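Thymidylate synthase A (Bacillus subtilis, PDB 1BKP) probably catalyses the reductive methylation of dUMP to dTMP, with 5,10-methylenetetrahydrofolate as methyl donor and reductant, as a homodimer. Local coordinates at residues A[37-51]-A[210-224]. Sequence-based numbering, arbitrary orientation. Where two conformers were deposited one is given.
Sequences AHTLSVISKQMRFDN and LGEYIFNIGDCHVYT
Arg48 and Glu212 form a salt bridge: NE of Arg48 reaches OE2 of Glu212 at 2.9 Å, almost straight, the oxygen lying near the guanidinium plane but met from above the carboxylate plane. NH1 of Arg48 bonds OE1 of Gln46, whose NE2 donates a hydrogen bond to a lone pair of Asn216 OD1 at 2.9 Å. NH1 of Arg48 also bonds the Ser44 carbonyl of the second subunit, and CG1 of Ile214 lies over one guanidinium face, toward its rim. Replacing Arg48 by an alanine would probably leave Glu212 without this countercharge and the Gln46 amide freer to turn. Asn51 ND2 donates to Gly211 O at 2.8 Å. The antiparallel ladder joins strands 39-49 and 209-223 of the mixed thymidylate synthase sheet, kinked at Ile43 and Gly218-Asp219, where Ser44 N still bonds Gly218 O. Beyond the kink lie His221 and Tyr223, predicted to bind dUMP in a site shared between subunits. There, with Thr39 OG1 between backbone N and carbonyl carbon (chi1 62°), CG2 sits over the Tyr223 ring, 3.6 Å from its centroid, in a CH-pi contact. On the face carrying Met47, Phe49 and Tyr213 meet rim to rim (CD2 to CD2 3.6 Å), while Met47, also packed on helix 3-17, touches Phe215 CD1 and Ile217 CD1 with CE.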
loop_
_atom_site.group_PDB
_atom_site.type_symbol
_atom_site.label_atom_id
_atom_site.label_comp_id
_atom_site.label_asym_id
_atom_site.label_seq_id
_atom_site.Cartn_x
_atom_site.Cartn_y
_atom_site.Cartn_z
ATOM N N ALA A 37 14.869 -11.985 21.060
ATOM C CA ALA A 37 13.721 -12.625 20.356
ATOM C C ALA A 37 13.917 -12.362 18.839
ATOM O O ALA A 37 13.745 -11.205 18.409
ATOM C CB ALA A 37 12.392 -12.005 20.854
ATOM N N HIS A 38 14.329 -13.381 18.086
ATOM C CA HIS A 38 14.557 -13.192 16.650
ATOM C C HIS A 38 13.341 -13.686 15.865
ATOM O O HIS A 38 12.444 -14.371 16.465
ATOM C CB HIS A 38 15.819 -13.942 16.222
ATOM C CG HIS A 38 17.088 -13.316 16.741
ATOM N ND1 HIS A 38 17.596 -12.144 16.233
ATOM C CD2 HIS A 38 17.906 -13.662 17.765
ATOM C CE1 HIS A 38 18.671 -11.779 16.923
ATOM N NE2 HIS A 38 18.881 -12.686 17.854
ATOM N N THR A 39 13.320 -13.417 14.556
ATOM C CA THR A 39 12.199 -13.805 13.710
ATOM C C THR A 39 12.671 -14.300 12.368
ATOM O O THR A 39 13.876 -14.199 12.079
ATOM C CB THR A 39 11.312 -12.590 13.365
ATOM O OG1 THR A 39 12.079 -11.626 12.622
ATOM C CG2 THR A 39 10.759 -11.933 14.630
ATOM N N LEU A 40 11.819 -15.077 11.703
ATOM C CA LEU A 40 11.975 -15.482 10.290
ATOM C C LEU A 40 10.935 -14.575 9.520
ATOM O O LEU A 40 9.826 -14.363 10.023
ATOM C CB LEU A 40 11.569 -16.959 9.998
ATOM C CG LEU A 40 12.414 -18.045 10.702
ATOM C CD1 LEU A 40 11.874 -19.396 10.389
ATOM C CD2 LEU A 40 13.863 -17.921 10.307
ATOM N N SER A 41 11.287 -14.067 8.331
ATOM C CA SER A 41 10.328 -13.243 7.629
ATOM C C SER A 41 10.453 -13.411 6.154
ATOM O O SER A 41 11.490 -13.889 5.638
ATOM C CB SER A 41 10.550 -11.772 7.999
ATOM O OG SER A 41 11.885 -11.435 7.666
ATOM N N VAL A 42 9.371 -13.036 5.478
ATOM C CA VAL A 42 9.268 -13.000 4.007
ATOM C C VAL A 42 8.609 -11.636 3.673
ATOM O O VAL A 42 8.063 -10.941 4.543
ATOM C CB VAL A 42 8.439 -14.106 3.373
ATOM C CG1 VAL A 42 9.129 -15.465 3.586
ATOM C CG2 VAL A 42 6.940 -14.068 3.902
ATOM N N ILE A 43 8.823 -11.184 2.459
ATOM C CA ILE A 43 8.351 -9.883 2.026
ATOM C C ILE A 43 7.209 -9.966 1.045
ATOM O O ILE A 43 7.276 -10.740 0.073
ATOM C CB ILE A 43 9.550 -9.154 1.296
ATOM C CG1 ILE A 43 10.661 -8.765 2.301
ATOM C CG2 ILE A 43 9.165 -7.893 0.693
ATOM C CD1 ILE A 43 11.958 -8.274 1.474
ATOM N N SER A 44 6.211 -9.106 1.267
ATOM C CA SER A 44 5.092 -8.941 0.425
ATOM C C SER A 44 4.219 -10.158 0.152
ATOM O O SER A 44 4.389 -10.847 -0.852
ATOM C CB SER A 44 5.511 -8.213 -0.867
ATOM O OG SER A 44 4.406 -7.810 -1.621
ATOM N N LYS A 45 3.211 -10.358 0.993
ATOM C CA LYS A 45 2.264 -11.503 0.800
ATOM C C LYS A 45 0.855 -10.862 0.687
ATOM O O LYS A 45 0.604 -9.781 1.233
ATOM C CB LYS A 45 2.275 -12.466 2.037
ATOM C CG LYS A 45 3.649 -13.182 2.176
ATOM C CD LYS A 45 3.759 -14.263 1.062
ATOM C CE LYS A 45 4.961 -15.114 1.152
ATOM N NZ LYS A 45 4.701 -16.340 0.287
ATOM N N GLN A 46 -0.083 -11.651 0.192
ATOM C CA GLN A 46 -1.434 -11.152 -0.028
ATOM C C GLN A 46 -2.478 -12.246 0.223
ATOM O O GLN A 46 -2.270 -13.380 -0.190
ATOM C CB GLN A 46 -1.587 -10.696 -1.510
ATOM C CG GLN A 46 -2.982 -10.190 -1.763
ATOM C CD GLN A 46 -3.197 -9.644 -3.141
ATOM O OE1 GLN A 46 -3.739 -10.346 -3.971
ATOM N NE2 GLN A 46 -2.844 -8.377 -3.374
ATOM N N MET A 47 -3.581 -11.901 0.890
ATOM C CA MET A 47 -4.693 -12.849 1.052
ATOM C C MET A 47 -5.878 -12.144 0.431
ATOM O O MET A 47 -5.985 -10.898 0.593
ATOM C CB MET A 47 -4.943 -13.160 2.555
ATOM C CG MET A 47 -3.760 -13.975 3.116
ATOM S SD MET A 47 -3.944 -14.238 4.912
ATOM C CE MET A 47 -3.713 -12.713 5.462
ATOM N N ARG A 48 -6.725 -12.915 -0.293
ATOM C CA ARG A 48 -7.923 -12.322 -0.943
ATOM C C ARG A 48 -9.089 -13.240 -0.627
ATOM O O ARG A 48 -8.931 -14.468 -0.716
ATOM C CB ARG A 48 -7.802 -12.323 -2.465
ATOM C CG ARG A 48 -6.582 -11.690 -2.999
ATOM C CD ARG A 48 -6.626 -11.725 -4.530
ATOM N NE ARG A 48 -7.558 -10.844 -5.260
ATOM C CZ ARG A 48 -7.131 -9.815 -6.029
ATOM N NH1 ARG A 48 -5.856 -9.418 -6.000
ATOM N NH2 ARG A 48 -7.976 -9.118 -6.747
ATOM N N PHE A 49 -10.242 -12.647 -0.379
ATOM C CA PHE A 49 -11.446 -13.405 -0.038
ATOM C C PHE A 49 -12.608 -12.818 -0.844
ATOM O O PHE A 49 -12.725 -11.576 -1.042
ATOM C CB PHE A 49 -11.718 -13.245 1.457
ATOM C CG PHE A 49 -10.564 -13.632 2.292
ATOM C CD1 PHE A 49 -10.386 -14.968 2.675
ATOM C CD2 PHE A 49 -9.689 -12.690 2.742
ATOM C CE1 PHE A 49 -9.366 -15.275 3.495
ATOM C CE2 PHE A 49 -8.668 -13.037 3.571
ATOM C CZ PHE A 49 -8.510 -14.290 3.945
ATOM N N ASP A 50 -13.533 -13.694 -1.176
ATOM C CA ASP A 50 -14.648 -13.252 -1.994
ATOM C C ASP A 50 -15.867 -12.896 -1.125
ATOM O O ASP A 50 -16.945 -12.497 -1.598
ATOM C CB ASP A 50 -14.957 -14.334 -3.038
ATOM C CG ASP A 50 -15.415 -15.650 -2.432
ATOM O OD1 ASP A 50 -15.516 -15.797 -1.213
ATOM O OD2 ASP A 50 -15.715 -16.556 -3.217
ATOM N N ASN A 51 -15.676 -12.989 0.181
ATOM C CA ASN A 51 -16.722 -12.688 1.131
ATOM C C ASN A 51 -17.883 -13.682 1.217
ATOM O O ASN A 51 -18.953 -13.377 1.802
ATOM C CB ASN A 51 -17.209 -11.214 0.999
ATOM C CG ASN A 51 -16.431 -10.283 1.945
ATOM O OD1 ASN A 51 -16.245 -10.630 3.109
ATOM N ND2 ASN A 51 -15.925 -9.120 1.422
ATOM N N LEU A 210 -21.347 -6.773 -0.917
ATOM C CA LEU A 210 -19.966 -7.006 -0.568
ATOM C C LEU A 210 -19.158 -7.498 -1.729
ATOM O O LEU A 210 -19.536 -8.488 -2.411
ATOM C CB LEU A 210 -19.825 -8.079 0.550
ATOM C CG LEU A 210 -20.243 -7.692 1.939
ATOM C CD1 LEU A 210 -20.149 -8.989 2.761
ATOM C CD2 LEU A 210 -19.410 -6.501 2.556
ATOM N N GLY A 211 -18.034 -6.811 -1.963
ATOM C CA GLY A 211 -17.162 -7.244 -3.015
ATOM C C GLY A 211 -16.046 -8.044 -2.390
ATOM O O GLY A 211 -16.206 -8.722 -1.356
ATOM N N GLU A 212 -14.908 -8.020 -3.063
ATOM C CA GLU A 212 -13.728 -8.793 -2.604
ATOM C C GLU A 212 -13.071 -8.141 -1.399
ATOM O O GLU A 212 -13.268 -6.928 -1.202
ATOM C CB GLU A 212 -12.740 -8.810 -3.798
ATOM C CG GLU A 212 -11.647 -9.761 -3.595
ATOM C CD GLU A 212 -11.042 -10.210 -4.893
ATOM O OE1 GLU A 212 -11.234 -9.523 -5.926
ATOM O OE2 GLU A 212 -10.352 -11.253 -4.864
ATOM N N TYR A 213 -12.287 -8.901 -0.586
ATOM C CA TYR A 213 -11.599 -8.277 0.574
ATOM C C TYR A 213 -10.132 -8.761 0.408
ATOM O O TYR A 213 -9.917 -9.962 0.261
ATOM C CB TYR A 213 -12.185 -8.834 1.858
ATOM C CG TYR A 213 -11.342 -8.510 3.077
ATOM C CD1 TYR A 213 -11.006 -7.205 3.426
ATOM C CD2 TYR A 213 -10.915 -9.528 3.904
ATOM C CE1 TYR A 213 -10.266 -6.954 4.610
ATOM C CE2 TYR A 213 -10.201 -9.278 5.082
ATOM C CZ TYR A 213 -9.898 -7.968 5.426
ATOM O OH TYR A 213 -9.287 -7.707 6.681
ATOM N N ILE A 214 -9.191 -7.834 0.292
ATOM C CA ILE A 214 -7.782 -8.117 0.042
ATOM C C ILE A 214 -6.966 -7.544 1.218
ATOM O O ILE A 214 -7.083 -6.376 1.532
ATOM C CB ILE A 214 -7.423 -7.423 -1.273
ATOM C CG1 ILE A 214 -8.335 -7.965 -2.374
ATOM C CG2 ILE A 214 -5.991 -7.660 -1.607
ATOM C CD1 ILE A 214 -8.845 -6.905 -3.287
ATOM N N PHE A 215 -5.978 -8.309 1.689
ATOM C CA PHE A 215 -5.191 -7.916 2.869
ATOM C C PHE A 215 -3.741 -8.149 2.478
ATOM O O PHE A 215 -3.327 -9.264 2.146
ATOM C CB PHE A 215 -5.569 -8.793 4.045
ATOM C CG PHE A 215 -4.998 -8.283 5.407
ATOM C CD1 PHE A 215 -3.658 -8.494 5.746
ATOM C CD2 PHE A 215 -5.803 -7.537 6.264
ATOM C CE1 PHE A 215 -3.073 -7.944 6.947
ATOM C CE2 PHE A 215 -5.278 -6.953 7.510
ATOM C CZ PHE A 215 -3.925 -7.151 7.855
ATOM N N ASN A 216 -3.026 -7.066 2.384
ATOM C CA ASN A 216 -1.607 -7.098 1.955
ATOM C C ASN A 216 -0.705 -6.921 3.125
ATOM O O ASN A 216 -0.967 -6.035 3.937
ATOM C CB ASN A 216 -1.346 -5.893 1.054
ATOM C CG ASN A 216 -2.064 -6.017 -0.302
ATOM O OD1 ASN A 216 -1.880 -7.022 -0.999
ATOM N ND2 ASN A 216 -3.025 -5.140 -0.564
ATOM N N ILE A 217 0.441 -7.596 3.132
ATOM C CA ILE A 217 1.355 -7.403 4.293
ATOM C C ILE A 217 2.767 -7.204 3.721
ATOM O O ILE A 217 3.148 -7.916 2.796
ATOM C CB ILE A 217 1.464 -8.629 5.191
ATOM C CG1 ILE A 217 0.113 -9.112 5.721
ATOM C CG2 ILE A 217 2.273 -8.282 6.461
ATOM C CD1 ILE A 217 -0.339 -10.319 4.995
ATOM N N GLY A 218 3.476 -6.200 4.232
ATOM C CA GLY A 218 4.854 -5.962 3.760
ATOM C C GLY A 218 5.856 -6.864 4.467
ATOM O O GLY A 218 6.182 -7.903 3.976
ATOM N N ASP A 219 6.253 -6.571 5.702
ATOM C CA ASP A 219 7.207 -7.517 6.333
ATOM C C ASP A 219 6.382 -8.585 7.107
ATOM O O ASP A 219 5.771 -8.278 8.101
ATOM C CB ASP A 219 8.056 -6.767 7.293
ATOM C CG ASP A 219 9.222 -7.622 7.793
ATOM O OD1 ASP A 219 8.977 -8.506 8.599
ATOM O OD2 ASP A 219 10.344 -7.492 7.312
ATOM N N CYS A 220 6.388 -9.813 6.620
ATOM C CA CYS A 220 5.652 -10.913 7.207
ATOM C C CYS A 220 6.601 -11.690 8.139
ATOM O O CYS A 220 7.455 -12.394 7.638
ATOM C CB CYS A 220 5.307 -11.798 6.055
ATOM S SG CYS A 220 3.850 -12.679 6.229
ATOM N N HIS A 221 6.430 -11.619 9.452
ATOM C CA HIS A 221 7.384 -12.327 10.362
ATOM C C HIS A 221 6.806 -13.180 11.431
ATOM O O HIS A 221 5.645 -13.004 11.783
ATOM C CB HIS A 221 8.322 -11.313 10.990
ATOM C CG HIS A 221 7.612 -10.177 11.692
ATOM N ND1 HIS A 221 7.226 -10.237 13.003
ATOM C CD2 HIS A 221 7.274 -8.932 11.272
ATOM C CE1 HIS A 221 6.696 -9.088 13.386
ATOM N NE2 HIS A 221 6.709 -8.271 12.346
ATOM N N VAL A 222 7.586 -14.202 11.854
ATOM C CA VAL A 222 7.155 -15.023 12.975
ATOM C C VAL A 222 8.342 -15.200 13.919
ATOM O O VAL A 222 9.504 -15.335 13.475
ATOM C CB VAL A 222 6.558 -16.393 12.624
ATOM C CG1 VAL A 222 5.472 -16.348 11.636
ATOM C CG2 VAL A 222 7.551 -17.351 12.232
ATOM N N TYR A 223 8.099 -15.023 15.214
ATOM C CA TYR A 223 9.166 -15.216 16.225
ATOM C C TYR A 223 9.500 -16.672 16.295
ATOM O O TYR A 223 8.584 -17.503 16.260
ATOM C CB TYR A 223 8.781 -14.687 17.578
ATOM C CG TYR A 223 8.713 -13.180 17.601
ATOM C CD1 TYR A 223 7.592 -12.509 17.167
ATOM C CD2 TYR A 223 9.839 -12.421 17.987
ATOM C CE1 TYR A 223 7.574 -11.107 17.075
ATOM C CE2 TYR A 223 9.855 -11.023 17.931
ATOM C CZ TYR A 223 8.715 -10.381 17.459
ATOM O OH TYR A 223 8.776 -9.024 17.288
ATOM N N THR A 224 10.801 -17.007 16.364
ATOM C CA THR A 224 11.195 -18.433 16.320
ATOM C C THR A 224 10.541 -19.317 17.356
ATOM O O THR A 224 10.200 -20.411 17.036
ATOM C CB THR A 224 12.784 -18.621 16.451
ATOM O OG1 THR A 224 13.214 -17.924 17.644
ATOM C CG2 THR A 224 13.468 -18.011 15.179
HETATM O O HOH W 1 14.424 -16.158 19.236
HETATM O O HOH W 2 1.233 -7.814 -1.050
HETATM O O HOH W 3 -17.665 -10.759 -3.307
#